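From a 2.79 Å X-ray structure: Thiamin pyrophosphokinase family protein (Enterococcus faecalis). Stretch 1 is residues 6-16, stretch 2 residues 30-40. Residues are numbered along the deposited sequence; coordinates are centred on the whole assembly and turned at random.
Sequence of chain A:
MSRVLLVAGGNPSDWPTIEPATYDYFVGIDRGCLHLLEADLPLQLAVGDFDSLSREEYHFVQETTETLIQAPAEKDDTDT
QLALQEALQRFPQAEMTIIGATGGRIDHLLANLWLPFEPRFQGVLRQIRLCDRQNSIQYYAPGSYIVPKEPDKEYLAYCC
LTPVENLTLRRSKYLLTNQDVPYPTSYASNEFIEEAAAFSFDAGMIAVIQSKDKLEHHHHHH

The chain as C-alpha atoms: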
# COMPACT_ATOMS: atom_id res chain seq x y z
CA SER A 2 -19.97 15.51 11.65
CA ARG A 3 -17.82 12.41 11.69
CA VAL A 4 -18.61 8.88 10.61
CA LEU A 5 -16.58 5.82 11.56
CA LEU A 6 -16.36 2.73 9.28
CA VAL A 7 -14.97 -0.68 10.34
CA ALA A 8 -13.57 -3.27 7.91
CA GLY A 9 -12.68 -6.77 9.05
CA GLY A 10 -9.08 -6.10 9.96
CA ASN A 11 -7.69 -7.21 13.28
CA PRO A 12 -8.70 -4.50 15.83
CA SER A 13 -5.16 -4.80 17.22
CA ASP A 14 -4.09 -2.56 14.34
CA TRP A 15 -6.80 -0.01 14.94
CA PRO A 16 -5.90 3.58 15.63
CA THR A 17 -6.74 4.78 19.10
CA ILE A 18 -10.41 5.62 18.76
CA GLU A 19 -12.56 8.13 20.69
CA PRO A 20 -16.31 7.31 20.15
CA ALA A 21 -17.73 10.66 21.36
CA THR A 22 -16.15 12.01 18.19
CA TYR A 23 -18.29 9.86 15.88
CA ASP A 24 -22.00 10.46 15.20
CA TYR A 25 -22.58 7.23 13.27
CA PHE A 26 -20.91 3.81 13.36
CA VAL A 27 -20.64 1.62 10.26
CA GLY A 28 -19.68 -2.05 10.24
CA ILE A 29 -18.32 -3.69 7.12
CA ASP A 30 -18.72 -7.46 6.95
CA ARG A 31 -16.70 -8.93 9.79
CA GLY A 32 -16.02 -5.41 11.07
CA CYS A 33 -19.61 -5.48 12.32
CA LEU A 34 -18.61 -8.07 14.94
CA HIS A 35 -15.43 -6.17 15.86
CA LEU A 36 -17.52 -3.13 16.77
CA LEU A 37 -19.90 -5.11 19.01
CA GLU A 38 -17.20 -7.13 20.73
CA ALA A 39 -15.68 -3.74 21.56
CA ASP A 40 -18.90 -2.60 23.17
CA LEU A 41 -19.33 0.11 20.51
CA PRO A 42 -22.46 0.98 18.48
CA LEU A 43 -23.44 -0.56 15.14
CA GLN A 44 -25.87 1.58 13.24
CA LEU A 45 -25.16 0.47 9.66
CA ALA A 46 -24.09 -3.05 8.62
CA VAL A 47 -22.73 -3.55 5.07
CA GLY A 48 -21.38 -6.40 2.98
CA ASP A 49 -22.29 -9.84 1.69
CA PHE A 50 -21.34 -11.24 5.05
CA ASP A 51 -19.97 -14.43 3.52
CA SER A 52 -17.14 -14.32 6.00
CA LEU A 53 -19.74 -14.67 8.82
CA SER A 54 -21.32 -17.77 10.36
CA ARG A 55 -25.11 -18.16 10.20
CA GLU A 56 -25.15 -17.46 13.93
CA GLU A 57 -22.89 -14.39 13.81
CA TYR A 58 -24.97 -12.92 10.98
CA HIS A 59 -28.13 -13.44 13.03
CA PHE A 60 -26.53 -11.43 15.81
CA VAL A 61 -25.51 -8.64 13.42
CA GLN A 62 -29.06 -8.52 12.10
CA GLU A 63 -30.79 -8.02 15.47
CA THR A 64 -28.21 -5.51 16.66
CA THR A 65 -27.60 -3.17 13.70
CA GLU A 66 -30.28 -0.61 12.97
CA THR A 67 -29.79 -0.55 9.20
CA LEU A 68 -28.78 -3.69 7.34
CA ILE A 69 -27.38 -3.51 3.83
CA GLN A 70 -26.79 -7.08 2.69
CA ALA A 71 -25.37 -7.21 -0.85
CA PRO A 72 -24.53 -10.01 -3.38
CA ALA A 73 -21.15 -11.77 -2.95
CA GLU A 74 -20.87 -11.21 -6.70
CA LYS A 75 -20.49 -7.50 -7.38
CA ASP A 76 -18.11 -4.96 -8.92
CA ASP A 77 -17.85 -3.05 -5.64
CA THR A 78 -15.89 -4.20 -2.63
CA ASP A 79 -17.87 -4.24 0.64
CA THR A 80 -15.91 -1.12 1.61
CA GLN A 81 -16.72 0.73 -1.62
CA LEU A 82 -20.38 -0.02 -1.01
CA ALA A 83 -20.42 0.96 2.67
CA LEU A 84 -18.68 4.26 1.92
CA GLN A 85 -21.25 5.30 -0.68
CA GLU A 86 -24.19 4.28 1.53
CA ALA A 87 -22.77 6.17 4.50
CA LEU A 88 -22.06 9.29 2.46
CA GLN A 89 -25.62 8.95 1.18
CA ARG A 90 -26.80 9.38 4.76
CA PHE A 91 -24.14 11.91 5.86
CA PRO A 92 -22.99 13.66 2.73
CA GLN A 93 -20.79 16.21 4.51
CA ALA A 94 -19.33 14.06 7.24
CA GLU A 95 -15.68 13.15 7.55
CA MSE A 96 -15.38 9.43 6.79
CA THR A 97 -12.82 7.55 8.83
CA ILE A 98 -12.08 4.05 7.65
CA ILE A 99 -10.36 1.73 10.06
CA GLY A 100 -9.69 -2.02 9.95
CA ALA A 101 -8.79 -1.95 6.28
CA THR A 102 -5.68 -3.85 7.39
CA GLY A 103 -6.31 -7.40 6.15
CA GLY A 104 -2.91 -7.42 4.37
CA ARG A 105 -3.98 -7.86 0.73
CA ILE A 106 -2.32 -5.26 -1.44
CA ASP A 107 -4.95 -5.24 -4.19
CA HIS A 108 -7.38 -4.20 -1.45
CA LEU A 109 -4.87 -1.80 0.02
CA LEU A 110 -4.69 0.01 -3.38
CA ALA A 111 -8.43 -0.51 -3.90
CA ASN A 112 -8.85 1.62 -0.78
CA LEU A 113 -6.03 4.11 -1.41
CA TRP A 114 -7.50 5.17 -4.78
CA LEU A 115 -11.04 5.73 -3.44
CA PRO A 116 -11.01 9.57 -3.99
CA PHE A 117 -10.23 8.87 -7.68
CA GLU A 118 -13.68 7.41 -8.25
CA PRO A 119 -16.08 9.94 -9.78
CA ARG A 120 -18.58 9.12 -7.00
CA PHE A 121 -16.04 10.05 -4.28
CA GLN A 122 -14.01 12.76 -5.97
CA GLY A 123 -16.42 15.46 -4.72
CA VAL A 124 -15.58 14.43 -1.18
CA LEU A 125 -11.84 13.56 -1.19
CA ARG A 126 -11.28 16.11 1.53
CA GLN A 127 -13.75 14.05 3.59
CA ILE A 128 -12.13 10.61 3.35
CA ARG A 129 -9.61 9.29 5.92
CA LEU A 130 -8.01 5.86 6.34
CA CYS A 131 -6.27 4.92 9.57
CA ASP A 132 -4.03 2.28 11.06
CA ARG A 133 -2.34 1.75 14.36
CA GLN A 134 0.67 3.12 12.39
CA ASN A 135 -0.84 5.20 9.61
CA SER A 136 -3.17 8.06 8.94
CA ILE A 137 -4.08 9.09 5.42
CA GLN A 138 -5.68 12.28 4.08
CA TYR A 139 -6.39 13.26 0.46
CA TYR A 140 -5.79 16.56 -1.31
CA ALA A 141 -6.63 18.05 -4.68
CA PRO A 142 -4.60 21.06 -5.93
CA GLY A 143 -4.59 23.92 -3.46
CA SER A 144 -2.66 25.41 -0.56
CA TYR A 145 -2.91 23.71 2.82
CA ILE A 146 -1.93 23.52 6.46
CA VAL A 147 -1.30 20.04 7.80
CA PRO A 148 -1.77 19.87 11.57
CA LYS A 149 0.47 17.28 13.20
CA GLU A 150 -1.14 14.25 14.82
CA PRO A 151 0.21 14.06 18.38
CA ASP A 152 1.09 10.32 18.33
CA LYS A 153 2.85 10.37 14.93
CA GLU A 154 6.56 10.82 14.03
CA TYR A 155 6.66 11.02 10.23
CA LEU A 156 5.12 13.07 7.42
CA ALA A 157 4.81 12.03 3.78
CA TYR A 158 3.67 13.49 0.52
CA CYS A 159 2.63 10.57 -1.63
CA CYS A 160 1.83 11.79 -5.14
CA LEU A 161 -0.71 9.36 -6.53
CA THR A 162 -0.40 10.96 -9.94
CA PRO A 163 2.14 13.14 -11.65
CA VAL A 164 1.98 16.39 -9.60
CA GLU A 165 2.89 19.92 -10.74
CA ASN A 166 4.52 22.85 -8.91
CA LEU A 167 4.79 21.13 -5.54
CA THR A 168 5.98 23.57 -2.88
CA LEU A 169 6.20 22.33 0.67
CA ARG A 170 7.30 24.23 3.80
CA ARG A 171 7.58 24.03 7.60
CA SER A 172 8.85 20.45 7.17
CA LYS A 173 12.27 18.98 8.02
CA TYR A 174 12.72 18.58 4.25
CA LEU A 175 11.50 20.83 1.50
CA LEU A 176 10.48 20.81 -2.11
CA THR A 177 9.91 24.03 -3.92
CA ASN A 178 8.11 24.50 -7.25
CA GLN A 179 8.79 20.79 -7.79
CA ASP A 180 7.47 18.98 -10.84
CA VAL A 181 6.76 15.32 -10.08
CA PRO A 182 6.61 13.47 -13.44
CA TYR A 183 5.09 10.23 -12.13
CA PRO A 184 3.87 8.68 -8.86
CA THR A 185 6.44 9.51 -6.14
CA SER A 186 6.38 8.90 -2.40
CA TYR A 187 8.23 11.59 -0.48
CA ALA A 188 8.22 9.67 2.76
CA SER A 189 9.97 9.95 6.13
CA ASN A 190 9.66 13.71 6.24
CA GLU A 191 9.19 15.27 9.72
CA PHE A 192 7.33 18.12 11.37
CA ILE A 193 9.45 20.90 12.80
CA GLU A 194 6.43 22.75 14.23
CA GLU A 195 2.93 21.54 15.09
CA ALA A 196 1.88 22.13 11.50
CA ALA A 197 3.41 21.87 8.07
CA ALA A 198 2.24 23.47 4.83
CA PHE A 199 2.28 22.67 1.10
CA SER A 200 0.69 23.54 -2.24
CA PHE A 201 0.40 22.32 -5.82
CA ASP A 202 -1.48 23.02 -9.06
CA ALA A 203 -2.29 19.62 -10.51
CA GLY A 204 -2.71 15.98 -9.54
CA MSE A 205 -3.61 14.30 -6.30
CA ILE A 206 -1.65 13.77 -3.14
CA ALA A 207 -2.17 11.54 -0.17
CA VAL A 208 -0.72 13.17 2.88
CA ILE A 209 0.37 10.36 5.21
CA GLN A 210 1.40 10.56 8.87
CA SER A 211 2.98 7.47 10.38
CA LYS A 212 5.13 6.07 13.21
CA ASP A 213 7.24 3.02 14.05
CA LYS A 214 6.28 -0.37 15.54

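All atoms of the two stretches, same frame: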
# COMPACT_ATOMS: atom_id res chain seq x y z
N LEU A 6 -16.10 3.99 9.99
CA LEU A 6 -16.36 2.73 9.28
C LEU A 6 -15.37 1.63 9.67
O LEU A 6 -14.19 1.90 9.82
CB LEU A 6 -16.35 2.93 7.76
CG LEU A 6 -17.31 4.00 7.21
CD1 LEU A 6 -16.72 5.38 7.46
CD2 LEU A 6 -17.59 3.81 5.74
N VAL A 7 -15.83 0.39 9.83
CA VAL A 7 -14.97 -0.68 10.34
C VAL A 7 -14.92 -1.93 9.43
O VAL A 7 -15.84 -2.73 9.39
CB VAL A 7 -15.38 -1.09 11.77
CG1 VAL A 7 -14.37 -2.04 12.36
CG2 VAL A 7 -15.54 0.15 12.65
N ALA A 8 -13.83 -2.06 8.68
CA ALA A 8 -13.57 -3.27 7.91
C ALA A 8 -13.16 -4.40 8.86
O ALA A 8 -13.16 -4.23 10.08
CB ALA A 8 -12.49 -3.02 6.90
N GLY A 9 -12.82 -5.55 8.28
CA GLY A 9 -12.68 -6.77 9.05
C GLY A 9 -11.29 -7.01 9.59
O GLY A 9 -10.98 -8.10 10.08
N GLY A 10 -10.45 -5.99 9.51
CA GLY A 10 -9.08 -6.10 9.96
C GLY A 10 -9.04 -6.51 11.41
O GLY A 10 -10.04 -6.42 12.11
N ASN A 11 -7.89 -6.99 11.86
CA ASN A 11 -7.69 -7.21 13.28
C ASN A 11 -7.70 -5.86 13.98
O ASN A 11 -6.98 -4.93 13.57
CB ASN A 11 -6.39 -7.96 13.55
CG ASN A 11 -6.09 -8.10 15.04
OD1 ASN A 11 -6.92 -7.75 15.88
ND2 ASN A 11 -4.92 -8.63 15.37
N PRO A 12 -8.56 -5.72 15.01
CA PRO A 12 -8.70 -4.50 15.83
C PRO A 12 -7.39 -4.12 16.52
O PRO A 12 -7.24 -2.97 16.95
CB PRO A 12 -9.74 -4.91 16.87
CG PRO A 12 -10.51 -5.99 16.23
CD PRO A 12 -9.54 -6.75 15.39
N SER A 13 -6.47 -5.06 16.63
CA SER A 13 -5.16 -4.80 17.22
C SER A 13 -4.43 -3.70 16.46
O SER A 13 -3.57 -3.02 17.02
CB SER A 13 -4.30 -6.07 17.20
OG SER A 13 -4.83 -7.05 18.07
N ASP A 14 -4.78 -3.52 15.19
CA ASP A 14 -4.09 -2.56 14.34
C ASP A 14 -4.93 -1.33 14.13
O ASP A 14 -4.64 -0.53 13.23
CB ASP A 14 -3.76 -3.17 12.98
CG ASP A 14 -2.96 -4.43 13.10
OD1 ASP A 14 -2.20 -4.56 14.09
OD2 ASP A 14 -3.08 -5.29 12.21
N TRP A 15 -5.96 -1.19 14.95
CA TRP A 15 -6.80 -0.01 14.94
C TRP A 15 -6.03 1.21 15.43
O TRP A 15 -5.08 1.09 16.20
CB TRP A 15 -8.01 -0.22 15.85
CG TRP A 15 -9.20 -0.94 15.24
CD1 TRP A 15 -9.33 -1.41 13.96
CD2 TRP A 15 -10.42 -1.26 15.91
NE1 TRP A 15 -10.56 -2.00 13.79
CE2 TRP A 15 -11.25 -1.92 14.98
CE3 TRP A 15 -10.90 -1.06 17.21
CZ2 TRP A 15 -12.53 -2.38 15.31
CZ3 TRP A 15 -12.16 -1.51 17.54
CH2 TRP A 15 -12.96 -2.16 16.59
N PRO A 16 -6.44 2.40 14.99
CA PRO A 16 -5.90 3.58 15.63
C PRO A 16 -6.57 3.65 17.00
O PRO A 16 -7.55 2.95 17.27
CB PRO A 16 -6.44 4.73 14.78
CG PRO A 16 -7.23 4.11 13.68
CD PRO A 16 -7.54 2.73 14.08
N ASP A 30 -18.92 -6.02 6.83
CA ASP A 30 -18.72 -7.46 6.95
C ASP A 30 -18.32 -7.80 8.38
O ASP A 30 -19.02 -7.49 9.33
CB ASP A 30 -17.63 -7.95 5.98
CG ASP A 30 -18.18 -8.74 4.82
OD1 ASP A 30 -19.38 -8.59 4.51
OD2 ASP A 30 -17.42 -9.50 4.20
N ARG A 31 -17.16 -8.43 8.52
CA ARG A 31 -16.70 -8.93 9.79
C ARG A 31 -16.34 -7.79 10.77
O ARG A 31 -16.21 -8.00 11.98
CB ARG A 31 -15.53 -9.88 9.53
CG ARG A 31 -15.18 -10.73 10.71
CD ARG A 31 -14.83 -12.16 10.35
NE ARG A 31 -14.70 -12.87 11.61
CZ ARG A 31 -15.69 -13.55 12.18
NH1 ARG A 31 -16.85 -13.66 11.57
NH2 ARG A 31 -15.50 -14.15 13.36
N GLY A 32 -16.22 -6.58 10.23
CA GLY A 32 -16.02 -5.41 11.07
C GLY A 32 -17.22 -5.09 11.94
O GLY A 32 -17.09 -4.42 12.98
N CYS A 33 -18.39 -5.56 11.52
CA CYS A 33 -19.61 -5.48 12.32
C CYS A 33 -19.46 -6.18 13.67
O CYS A 33 -19.88 -5.66 14.69
CB CYS A 33 -20.80 -6.06 11.56
SG CYS A 33 -21.36 -5.16 10.08
N LEU A 34 -18.84 -7.36 13.68
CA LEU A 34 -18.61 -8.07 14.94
C LEU A 34 -17.56 -7.37 15.81
O LEU A 34 -17.69 -7.29 17.04
CB LEU A 34 -18.19 -9.51 14.68
CG LEU A 34 -19.17 -10.29 13.80
CD1 LEU A 34 -18.49 -11.48 13.10
CD2 LEU A 34 -20.42 -10.71 14.60
N HIS A 35 -16.51 -6.87 15.16
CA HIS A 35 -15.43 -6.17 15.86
C HIS A 35 -15.92 -4.95 16.66
O HIS A 35 -15.44 -4.68 17.76
CB HIS A 35 -14.31 -5.81 14.89
CG HIS A 35 -13.64 -7.01 14.30
ND1 HIS A 35 -12.80 -6.95 13.21
CD2 HIS A 35 -13.69 -8.32 14.65
CE1 HIS A 35 -12.36 -8.16 12.91
NE2 HIS A 35 -12.89 -9.01 13.77
N LEU A 36 -16.87 -4.22 16.08
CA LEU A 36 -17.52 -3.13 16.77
C LEU A 36 -18.27 -3.59 18.02
O LEU A 36 -18.15 -2.98 19.08
CB LEU A 36 -18.50 -2.44 15.82
CG LEU A 36 -18.04 -1.21 15.05
CD1 LEU A 36 -19.15 -0.73 14.14
CD2 LEU A 36 -17.60 -0.10 15.99
N LEU A 37 -19.06 -4.66 17.90
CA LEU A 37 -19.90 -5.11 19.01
C LEU A 37 -19.08 -5.76 20.10
O LEU A 37 -19.39 -5.63 21.27
CB LEU A 37 -20.99 -6.07 18.53
CG LEU A 37 -21.92 -5.62 17.40
CD1 LEU A 37 -22.86 -6.74 16.91
CD2 LEU A 37 -22.71 -4.40 17.84
N GLU A 38 -18.02 -6.47 19.72
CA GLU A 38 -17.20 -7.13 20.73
C GLU A 38 -16.31 -6.08 21.41
O GLU A 38 -15.57 -6.39 22.34
CB GLU A 38 -16.39 -8.29 20.13
CG GLU A 38 -15.21 -7.84 19.29
CD GLU A 38 -14.58 -8.98 18.49
OE1 GLU A 38 -15.21 -10.07 18.43
OE2 GLU A 38 -13.47 -8.79 17.91
N ALA A 39 -16.41 -4.84 20.95
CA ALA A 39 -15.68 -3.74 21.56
C ALA A 39 -16.67 -2.79 22.20
O ALA A 39 -16.38 -1.63 22.44
CB ALA A 39 -14.85 -3.01 20.52
N ASP A 40 -17.87 -3.32 22.44
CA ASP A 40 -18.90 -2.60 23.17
C ASP A 40 -19.22 -1.25 22.54
O ASP A 40 -19.67 -0.34 23.21
CB ASP A 40 -18.48 -2.46 24.64
CG ASP A 40 -19.62 -2.74 25.61
OD1 ASP A 40 -20.75 -2.26 25.37
OD2 ASP A 40 -19.38 -3.44 26.63

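The end of a strand and the loop that follows it pack against one side of a short helix through close backbone contact, a histidine ring and a few apolar side chains, with no hydrogen bond between the two stretches.

The backbones come closest where two glycines meet, the CA atoms of Gly 9 and Gly 32 lying 4.1 Å apart. Gly 32 CA sits 3.2 Å from Val 7 O and 3.2 Å from Ala 8 O; the first is a nearly straight CA-H...O contact, with an angle of 165° at the hydrogen. A CB on Gly 32 would point toward stretch 1 and clash with both carbonyl oxygens, so glycine suits this site.

One turn beyond Gly 32, His 35 buries the largest area of any residue in the contact. His 35 CE1 approaches Gly 9 O at 3.1 Å, near the ring plane, and Gly 10 O at 3.0 Å. Gly 10 O is also 3.0 Å from His 35 ND1, but the angle is too poor for a hydrogen bond. Pro 12 covers one face of the imidazole: its CG stands 4.0 Å from the centroid of the His 35 ring, a CH-pi contact suited to a compact ring rich in C-H groups.

Mostly apolar packing completes the contact. Val 7 CG2 meets Leu 36 CG at 3.7 Å, joining two buried aliphatic side chains. Trp 15 reaches the helix and the turn after it with its six-membered ring: CH2 lies 3.7 Å from His 35 O, while CZ3 meets Ala 39 CB at 4.3 Å along the indole edge. Within the loop, Ser 13 N donates to Asn 11 OD1 at 2.8 Å and Trp 15 N to Pro 12 O at 3.0 Å.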